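Local atomic coordinates of ABC-type transport system, molybdenum-specific extracellular solute-binding protein (Clostridium difficile, PDB entry 4KD5), a protein that probably binds molybdate, and perhaps tungstate, outside the cell as the substrate-binding component of an ABC-type molybdenum transporter. Residues S43-E51 with F59-L70; K86-S94 with D163-T172. All coordinates share one frame; numbering follows the deposited sequence.

Contact 1: S43-E51 with F59-L70; sequences SGSLQQQIE and FISAGQKQMKVL. With SBT (2-butanol), chain G.
S43 OG accepts a hydrogen bond from the backbone N of A62, with OG and N 3.1 Å apart. S43 CB packs on S61 OG and the amide carbon of Q66. The helices 43-51 and 65-70 run nearly parallel, at 15° with axes 9.8 Å apart. Q47 reaches across between them. Its CG is anti to the backbone N (chi1 170°), and the extended side chain crosses those of Q66 and V69 at about a right angle. OE1 of Q47 touches CB of Q66 at 3.3 Å. NE2 of Q47 lies over V69 and donates to E51 OE2 at 3.1 Å. That bond is nearly straight (170°) and lies in the amide plane, but meets the carboxylate from above its plane. E51, on the same helix, thus fixes the Q47 amide, while E73 lies close to its carboxylate. L46, I50 and L70 form an apolar layer with F59 of strand 58-60. I50 CD1 packs on F59 CD2 at 3.8 Å, and L46 CD1 meets the ring edge at F59 CE1, 3.7 Å away. L70 CD2 touches Q47, I50 and E51. The A62 N-H bond ties the helix start to the loop after the strand, and would fix the rotation of a serine hydroxyl predicted to bind molybdate.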
loop_
_atom_site.group_PDB
_atom_site.type_symbol
_atom_site.label_atom_id
_atom_site.label_comp_id
_atom_site.label_asym_id
_atom_site.label_seq_id
_atom_site.Cartn_x
_atom_site.Cartn_y
_atom_site.Cartn_z
ATOM N N SER A 43 -0.524 25.572 12.179
ATOM C CA SER A 43 0.370 24.899 11.241
ATOM C C SER A 43 1.841 24.937 11.644
ATOM O O SER A 43 2.544 23.934 11.526
ATOM C CB SER A 43 0.195 25.480 9.839
ATOM O OG SER A 43 -1.154 25.399 9.428
ATOM N N GLY A 44 2.296 26.089 12.126
ATOM C CA GLY A 44 3.677 26.244 12.543
ATOM C C GLY A 44 4.078 25.347 13.700
ATOM O O GLY A 44 5.177 24.795 13.705
ATOM N N SER A 45 3.192 25.203 14.683
ATOM C CA SER A 45 3.457 24.356 15.840
ATOM C C SER A 45 3.349 22.877 15.480
ATOM O O SER A 45 4.100 22.042 15.990
ATOM C CB SER A 45 2.491 24.694 16.972
ATOM O OG SER A 45 2.566 26.065 17.298
ATOM N N LEU A 46 2.397 22.563 14.608
ATOM C CA LEU A 46 2.250 21.217 14.073
ATOM C C LEU A 46 3.525 20.800 13.345
ATOM O O LEU A 46 3.945 19.645 13.418
ATOM C CB LEU A 46 1.044 21.148 13.132
ATOM C CG LEU A 46 -0.317 21.478 13.748
ATOM C CD1 LEU A 46 -1.419 21.494 12.698
ATOM C CD2 LEU A 46 -0.657 20.488 14.850
ATOM N N GLN A 47 4.138 21.753 12.649
ATOM C CA GLN A 47 5.419 21.534 11.981
ATOM C C GLN A 47 6.500 21.146 12.988
ATOM O O GLN A 47 7.275 20.217 12.751
ATOM C CB GLN A 47 5.839 22.800 11.224
ATOM C CG GLN A 47 7.267 22.778 10.694
ATOM C CD GLN A 47 7.758 24.152 10.268
ATOM O OE1 GLN A 47 6.966 25.044 9.969
ATOM N NE2 GLN A 47 9.075 24.328 10.243
ATOM N N GLN A 48 6.534 21.856 14.114
ATOM C CA GLN A 48 7.523 21.620 15.165
ATOM C C GLN A 48 7.424 20.212 15.752
ATOM O O GLN A 48 8.441 19.567 15.995
ATOM C CB GLN A 48 7.383 22.675 16.269
ATOM C CG GLN A 48 7.724 24.087 15.818
ATOM C CD GLN A 48 6.926 25.152 16.548
ATOM O OE1 GLN A 48 6.789 26.277 16.067
ATOM N NE2 GLN A 48 6.397 24.803 17.716
ATOM N N GLN A 49 6.200 19.740 15.973
ATOM C CA GLN A 49 5.982 18.394 16.501
ATOM C C GLN A 49 6.506 17.319 15.552
ATOM O O GLN A 49 7.158 16.367 15.981
ATOM C CB GLN A 49 4.497 18.161 16.795
ATOM C CG GLN A 49 3.980 18.914 18.005
ATOM C CD GLN A 49 4.743 18.579 19.271
ATOM O OE1 GLN A 49 4.766 17.429 19.710
ATOM N NE2 GLN A 49 5.384 19.585 19.860
ATOM N N ILE A 50 6.211 17.477 14.267
ATOM C CA ILE A 50 6.720 16.576 13.241
ATOM C C ILE A 50 8.252 16.619 13.225
ATOM O O ILE A 50 8.910 15.602 13.005
ATOM C CB ILE A 50 6.144 16.939 11.854
ATOM C CG1 ILE A 50 4.623 16.793 11.862
ATOM C CG2 ILE A 50 6.745 16.076 10.761
ATOM C CD1 ILE A 50 3.959 17.195 10.565
ATOM N N GLU A 51 8.811 17.801 13.480
ATOM C CA GLU A 51 10.260 17.971 13.545
ATOM C C GLU A 51 10.853 17.318 14.791
ATOM O O GLU A 51 12.020 16.937 14.792
ATOM C CB GLU A 51 10.637 19.460 13.486
ATOM C CG GLU A 51 10.445 20.120 12.125
ATOM C CD GLU A 51 10.560 21.638 12.179
ATOM O OE1 GLU A 51 10.069 22.242 13.154
ATOM O OE2 GLU A 51 11.137 22.231 11.242
ATOM N N PHE A 59 -0.350 15.202 7.116
ATOM C CA PHE A 59 -0.394 16.582 7.586
ATOM C C PHE A 59 -1.066 17.479 6.545
ATOM O O PHE A 59 -0.680 17.481 5.374
ATOM C CB PHE A 59 1.022 17.068 7.906
ATOM C CG PHE A 59 1.099 18.512 8.318
ATOM C CD1 PHE A 59 0.139 19.072 9.148
ATOM C CD2 PHE A 59 2.160 19.299 7.903
ATOM C CE1 PHE A 59 0.226 20.396 9.532
ATOM C CE2 PHE A 59 2.255 20.621 8.282
ATOM C CZ PHE A 59 1.286 21.173 9.099
ATOM N N ILE A 60 -2.084 18.220 6.977
ATOM C CA ILE A 60 -2.757 19.192 6.124
ATOM C C ILE A 60 -2.488 20.590 6.672
ATOM O O ILE A 60 -2.850 20.899 7.811
ATOM C CB ILE A 60 -4.271 18.951 6.081
ATOM C CG1 ILE A 60 -4.575 17.463 5.915
ATOM C CG2 ILE A 60 -4.906 19.754 4.959
ATOM C CD1 ILE A 60 -6.058 17.130 5.917
ATOM N N SER A 61 -1.864 21.439 5.861
ATOM C CA SER A 61 -1.419 22.745 6.335
ATOM C C SER A 61 -2.286 23.894 5.833
ATOM O O SER A 61 -3.066 23.730 4.899
ATOM C CB SER A 61 0.029 22.980 5.921
ATOM O OG SER A 61 0.700 23.732 6.903
ATOM N N ALA A 62 -2.129 25.061 6.453
ATOM C CA ALA A 62 -2.858 26.263 6.056
ATOM C C ALA A 62 -2.100 27.019 4.972
ATOM O O ALA A 62 -2.686 27.780 4.197
ATOM C CB ALA A 62 -3.098 27.165 7.253
ATOM N N GLY A 63 -0.786 26.823 4.939
ATOM C CA GLY A 63 0.059 27.505 3.973
ATOM C C GLY A 63 1.201 26.642 3.476
ATOM O O GLY A 63 1.414 25.533 3.971
ATOM N N GLN A 64 1.945 27.157 2.501
ATOM C CA GLN A 64 3.029 26.401 1.877
ATOM C C GLN A 64 4.360 26.530 2.610
ATOM O O GLN A 64 5.270 25.733 2.392
ATOM C CB GLN A 64 3.207 26.820 0.413
ATOM C CG GLN A 64 2.013 26.552 -0.495
ATOM C CD GLN A 64 1.964 25.131 -1.041
ATOM O OE1 GLN A 64 1.110 24.811 -1.867
ATOM N NE2 GLN A 64 2.875 24.277 -0.585
ATOM N N LYS A 65 4.465 27.538 3.472
ATOM C CA LYS A 65 5.704 27.839 4.192
ATOM C C LYS A 65 6.206 26.664 5.035
ATOM O O LYS A 65 7.383 26.308 4.985
ATOM C CB LYS A 65 5.500 29.074 5.078
ATOM C CG LYS A 65 6.777 29.802 5.479
ATOM C CD LYS A 65 7.332 29.323 6.823
ATOM C CE LYS A 65 8.740 29.879 7.053
ATOM N NZ LYS A 65 9.278 29.589 8.416
ATOM N N GLN A 66 5.306 26.056 5.797
ATOM C CA GLN A 66 5.673 24.968 6.699
ATOM C C GLN A 66 6.005 23.657 5.981
ATOM O O GLN A 66 6.793 22.854 6.482
ATOM C CB GLN A 66 4.571 24.756 7.739
ATOM C CG GLN A 66 3.224 25.322 7.320
ATOM C CD GLN A 66 3.032 26.763 7.733
ATOM O OE1 GLN A 66 2.380 27.537 7.035
ATOM N NE2 GLN A 66 3.583 27.126 8.883
HETATM N N MSE A 67 5.402 23.440 4.816
HETATM C CA MSE A 67 5.698 22.261 4.005
HETATM C C MSE A 67 7.114 22.335 3.446
HETATM O O MSE A 67 7.825 21.329 3.400
HETATM C CB MSE A 67 4.687 22.132 2.866
HETATM C CG MSE A 67 3.312 21.669 3.310
HETATM SE SE MSE A 67 3.327 19.811 3.904
HETATM C CE MSE A 67 1.471 19.659 4.478
ATOM N N LYS A 68 7.520 23.534 3.035
ATOM C CA LYS A 68 8.848 23.746 2.471
ATOM C C LYS A 68 9.971 23.421 3.451
ATOM O O LYS A 68 10.963 22.801 3.077
ATOM C CB LYS A 68 8.982 25.180 1.941
ATOM C CG LYS A 68 8.509 25.348 0.500
ATOM C CD LYS A 68 8.373 26.813 0.104
ATOM C CE LYS A 68 7.854 26.952 -1.320
ATOM N NZ LYS A 68 7.646 28.375 -1.715
ATOM N N VAL A 69 9.807 23.843 4.702
ATOM C CA VAL A 69 10.785 23.546 5.744
ATOM C C VAL A 69 10.856 22.042 5.971
ATOM O O VAL A 69 11.933 21.450 5.925
ATOM C CB VAL A 69 10.430 24.226 7.070
ATOM C CG1 VAL A 69 11.492 23.937 8.109
ATOM C CG2 VAL A 69 10.284 25.725 6.870
ATOM N N LEU A 70 9.697 21.435 6.212
ATOM C CA LEU A 70 9.598 19.995 6.429
ATOM C C LEU A 70 10.237 19.179 5.309
ATOM O O LEU A 70 10.882 18.166 5.569
ATOM C CB LEU A 70 8.136 19.579 6.625
ATOM C CG LEU A 70 7.502 20.014 7.946
ATOM C CD1 LEU A 70 6.036 19.626 8.013
ATOM C CD2 LEU A 70 8.259 19.401 9.101
HETATM C C1 SBT G . 3.549 30.631 0.797
HETATM C C2 SBT G . 2.351 30.318 1.676
HETATM C C3 SBT G . 2.638 30.670 3.127
HETATM C C4 SBT G . 1.357 30.947 3.882
HETATM O OH SBT G . 1.246 31.089 1.215
#

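Contact 2: K86-S94 with D163-T172; sequences KNDLVLISS and DVGFVYFSDT
L91 CG is anti to the backbone N (chi1 178°), and chi2 of 64° turns CD1 over one face of the F166 ring. The CH-pi contact runs 4.3 Å from L91 CD1 to the centroid of the F166 ring, 17° off the ring normal. The same methyl packs on V164 CB. L89 crosses F166 at about a right angle, with its CD1 against the ring's CD1 at 3.7 Å. L89, L91, F166 and Y168 share one sheet face, where helix 122-133 packs on L89, F166 and Y168. V90, I92 and V167 lie on the other face, where helix 150-159 covers I92 and V167. There V90 CG2 meets V167 CG1 at 3.8 Å, and T172 CG2 touches both V90 and I92.

The backbones pair antiparallel. V90 and V167 exchange two bonds, the shorter from V90 N to V167 O at 2.7 Å and nearly straight. I92 and G165 form the next hydrogen-bonded pair. Beyond Y168 the chain turns into a short 3-10 segment, but F169 N still donates to D88 O at 2.9 Å. N87 CB sits over one face of the Y168 ring. N87 ND2 donates to S170 OG at 2.8 Å, with the hydroxyl in the amide plane, and also to Y194 OH. The D88 N-H is held by N87 OD1.

The pairing with the long strand 82-94 places Y168, predicted to bind molybdate, at the end of strand 164-168, in the alpha-beta-alpha fold of periplasmic-type solute-binding proteins.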
loop_
_atom_site.group_PDB
_atom_site.type_symbol
_atom_site.label_atom_id
_atom_site.label_comp_id
_atom_site.label_asym_id
_atom_site.label_seq_id
_atom_site.Cartn_x
_atom_site.Cartn_y
_atom_site.Cartn_z
ATOM N N LYS A 86 -8.275 24.922 -1.892
ATOM C CA LYS A 86 -7.903 26.315 -1.738
ATOM C C LYS A 86 -9.129 27.095 -1.300
ATOM O O LYS A 86 -10.258 26.640 -1.486
ATOM C CB LYS A 86 -7.331 26.878 -3.041
ATOM C CG LYS A 86 -8.319 26.893 -4.199
ATOM C CD LYS A 86 -7.680 27.366 -5.512
ATOM C CE LYS A 86 -6.178 27.606 -5.405
ATOM N NZ LYS A 86 -5.363 26.375 -5.618
ATOM N N ASN A 87 -8.915 28.262 -0.703
ATOM C CA ASN A 87 -10.034 29.092 -0.291
ATOM C C ASN A 87 -10.199 30.274 -1.230
ATOM O O ASN A 87 -9.326 30.546 -2.055
ATOM C CB ASN A 87 -9.842 29.576 1.146
ATOM C CG ASN A 87 -11.060 29.330 2.007
ATOM O OD1 ASN A 87 -12.197 29.441 1.542
ATOM N ND2 ASN A 87 -10.832 28.982 3.270
ATOM N N ASP A 88 -11.326 30.964 -1.114
ATOM C CA ASP A 88 -11.544 32.183 -1.876
ATOM C C ASP A 88 -11.751 33.360 -0.940
ATOM O O ASP A 88 -12.381 33.221 0.106
ATOM C CB ASP A 88 -12.746 32.032 -2.813
ATOM C CG ASP A 88 -12.340 31.685 -4.230
ATOM O OD1 ASP A 88 -11.249 32.118 -4.652
ATOM O OD2 ASP A 88 -13.106 30.983 -4.921
ATOM N N LEU A 89 -11.200 34.513 -1.311
ATOM C CA LEU A 89 -11.413 35.738 -0.548
ATOM C C LEU A 89 -12.674 36.391 -1.097
ATOM O O LEU A 89 -12.742 36.726 -2.285
ATOM C CB LEU A 89 -10.229 36.689 -0.708
ATOM C CG LEU A 89 -9.778 37.567 0.462
ATOM C CD1 LEU A 89 -9.651 39.008 0.030
ATOM C CD2 LEU A 89 -10.712 37.470 1.645
ATOM N N VAL A 90 -13.679 36.560 -0.244
ATOM C CA VAL A 90 -14.960 37.082 -0.707
ATOM C C VAL A 90 -15.371 38.381 -0.029
ATOM O O VAL A 90 -14.900 38.705 1.064
ATOM C CB VAL A 90 -16.090 36.037 -0.569
ATOM C CG1 VAL A 90 -15.789 34.815 -1.410
ATOM C CG2 VAL A 90 -16.276 35.642 0.891
ATOM N N LEU A 91 -16.250 39.119 -0.702
ATOM C CA LEU A 91 -16.827 40.343 -0.160
ATOM C C LEU A 91 -18.226 40.049 0.384
ATOM O O LEU A 91 -19.102 39.579 -0.347
ATOM C CB LEU A 91 -16.910 41.414 -1.248
ATOM C CG LEU A 91 -17.532 42.764 -0.881
ATOM C CD1 LEU A 91 -16.702 43.486 0.164
ATOM C CD2 LEU A 91 -17.708 43.638 -2.115
ATOM N N ILE A 92 -18.437 40.319 1.669
ATOM C CA ILE A 92 -19.732 40.052 2.290
ATOM C C ILE A 92 -20.463 41.321 2.736
ATOM O O ILE A 92 -19.856 42.379 2.913
ATOM C CB ILE A 92 -19.603 39.113 3.498
ATOM C CG1 ILE A 92 -18.699 39.730 4.562
ATOM C CG2 ILE A 92 -19.090 37.740 3.072
ATOM C CD1 ILE A 92 -18.733 39.001 5.880
ATOM N N SER A 93 -21.772 41.192 2.928
ATOM C CA SER A 93 -22.603 42.249 3.491
ATOM C C SER A 93 -23.717 41.579 4.286
ATOM O O SER A 93 -23.767 40.354 4.366
ATOM C CB SER A 93 -23.180 43.133 2.390
ATOM O OG SER A 93 -24.000 42.388 1.518
ATOM N N SER A 94 -24.608 42.365 4.881
ATOM C CA SER A 94 -25.768 41.782 5.544
ATOM C C SER A 94 -26.698 41.216 4.475
ATOM O O SER A 94 -26.585 41.575 3.304
ATOM C CB SER A 94 -26.492 42.815 6.404
ATOM O OG SER A 94 -27.091 43.814 5.611
ATOM N N ASP A 163 -20.456 48.153 6.658
ATOM C CA ASP A 163 -21.323 47.933 5.509
ATOM C C ASP A 163 -20.940 46.655 4.772
ATOM O O ASP A 163 -21.798 45.839 4.436
ATOM C CB ASP A 163 -21.264 49.130 4.562
ATOM C CG ASP A 163 -21.607 50.436 5.253
ATOM O OD1 ASP A 163 -22.513 50.438 6.112
ATOM O OD2 ASP A 163 -20.965 51.461 4.942
ATOM N N VAL A 164 -19.645 46.492 4.520
ATOM C CA VAL A 164 -19.138 45.285 3.876
ATOM C C VAL A 164 -17.943 44.707 4.627
ATOM O O VAL A 164 -17.430 45.322 5.564
ATOM C CB VAL A 164 -18.729 45.529 2.412
ATOM C CG1 VAL A 164 -19.881 46.100 1.630
ATOM C CG2 VAL A 164 -17.540 46.473 2.351
ATOM N N GLY A 165 -17.499 43.527 4.202
ATOM C CA GLY A 165 -16.356 42.877 4.819
ATOM C C GLY A 165 -15.596 41.963 3.876
ATOM O O GLY A 165 -16.112 41.564 2.829
ATOM N N PHE A 166 -14.359 41.642 4.244
ATOM C CA PHE A 166 -13.555 40.688 3.486
ATOM C C PHE A 166 -13.293 39.447 4.327
ATOM O O PHE A 166 -12.848 39.540 5.473
ATOM C CB PHE A 166 -12.239 41.319 3.026
ATOM C CG PHE A 166 -12.373 42.154 1.786
ATOM C CD1 PHE A 166 -12.324 41.562 0.534
ATOM C CD2 PHE A 166 -12.555 43.526 1.869
ATOM C CE1 PHE A 166 -12.450 42.323 -0.616
ATOM C CE2 PHE A 166 -12.682 44.292 0.721
ATOM C CZ PHE A 166 -12.629 43.690 -0.521
ATOM N N VAL A 167 -13.570 38.284 3.751
ATOM C CA VAL A 167 -13.601 37.050 4.520
ATOM C C VAL A 167 -13.400 35.851 3.586
ATOM O O VAL A 167 -13.565 35.987 2.378
ATOM C CB VAL A 167 -14.934 36.973 5.299
ATOM C CG1 VAL A 167 -15.887 35.986 4.659
ATOM C CG2 VAL A 167 -14.698 36.631 6.751
ATOM N N TYR A 168 -13.012 34.697 4.127
ATOM C CA TYR A 168 -12.929 33.482 3.311
ATOM C C TYR A 168 -14.332 32.955 3.023
ATOM O O TYR A 168 -15.237 33.140 3.831
ATOM C CB TYR A 168 -12.107 32.397 4.012
ATOM C CG TYR A 168 -10.625 32.670 4.084
ATOM C CD1 TYR A 168 -10.029 33.612 3.262
ATOM C CD2 TYR A 168 -9.821 31.976 4.972
ATOM C CE1 TYR A 168 -8.672 33.858 3.327
ATOM C CE2 TYR A 168 -8.468 32.214 5.043
ATOM C CZ TYR A 168 -7.901 33.157 4.218
ATOM O OH TYR A 168 -6.553 33.398 4.284
ATOM N N PHE A 169 -14.521 32.289 1.888
ATOM C CA PHE A 169 -15.836 31.744 1.575
ATOM C C PHE A 169 -16.256 30.701 2.604
ATOM O O PHE A 169 -17.431 30.592 2.944
ATOM C CB PHE A 169 -15.859 31.141 0.176
ATOM C CG PHE A 169 -17.238 30.818 -0.311
ATOM C CD1 PHE A 169 -18.180 31.825 -0.473
ATOM C CD2 PHE A 169 -17.595 29.516 -0.615
ATOM C CE1 PHE A 169 -19.454 31.535 -0.923
ATOM C CE2 PHE A 169 -18.871 29.218 -1.068
ATOM C CZ PHE A 169 -19.801 30.230 -1.222
ATOM N N SER A 170 -15.285 29.942 3.104
ATOM C CA SER A 170 -15.559 28.892 4.082
ATOM C C SER A 170 -16.055 29.447 5.415
ATOM O O SER A 170 -16.666 28.722 6.206
ATOM C CB SER A 170 -14.329 28.010 4.298
ATOM O OG SER A 170 -13.213 28.759 4.720
ATOM N N ASP A 171 -15.791 30.728 5.662
ATOM C CA ASP A 171 -16.274 31.388 6.871
ATOM C C ASP A 171 -17.723 31.844 6.715
ATOM O O ASP A 171 -18.333 32.324 7.667
ATOM C CB ASP A 171 -15.395 32.595 7.208
ATOM C CG ASP A 171 -13.960 32.213 7.522
ATOM O OD1 ASP A 171 -13.739 31.184 8.195
ATOM O OD2 ASP A 171 -13.050 32.960 7.102
ATOM N N THR A 172 -18.265 31.690 5.510
ATOM C CA THR A 172 -19.623 32.153 5.209
ATOM C C THR A 172 -20.673 31.050 5.241
ATOM O O THR A 172 -21.864 31.336 5.371
ATOM C CB THR A 172 -19.708 32.851 3.836
ATOM O OG1 THR A 172 -19.640 31.871 2.791
ATOM C CG2 THR A 172 -18.573 33.845 3.678
#

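Contacts 1 and 2 lie on opposite sides of the chain's centre, with their own centres 25 Å apart. Their nearest atoms are about 7 Å apart and do not touch. They come in series along the chain: helix 65-72 of contact 1 is followed by strand 82-94 of contact 2, and both reach the same mixed sheet. Each contributes a residue predicted to bind molybdate, S43 from contact 1 and Y168 from contact 2. The nearest side-chain atoms of A62 and Y168 are about 8 Å apart. This is consistent with a site between two lobes. A bound 2-butanol touches G63, Q64 and K65, and its nearest atom lies about 8 Å from the nearest side-chain atom of Y168.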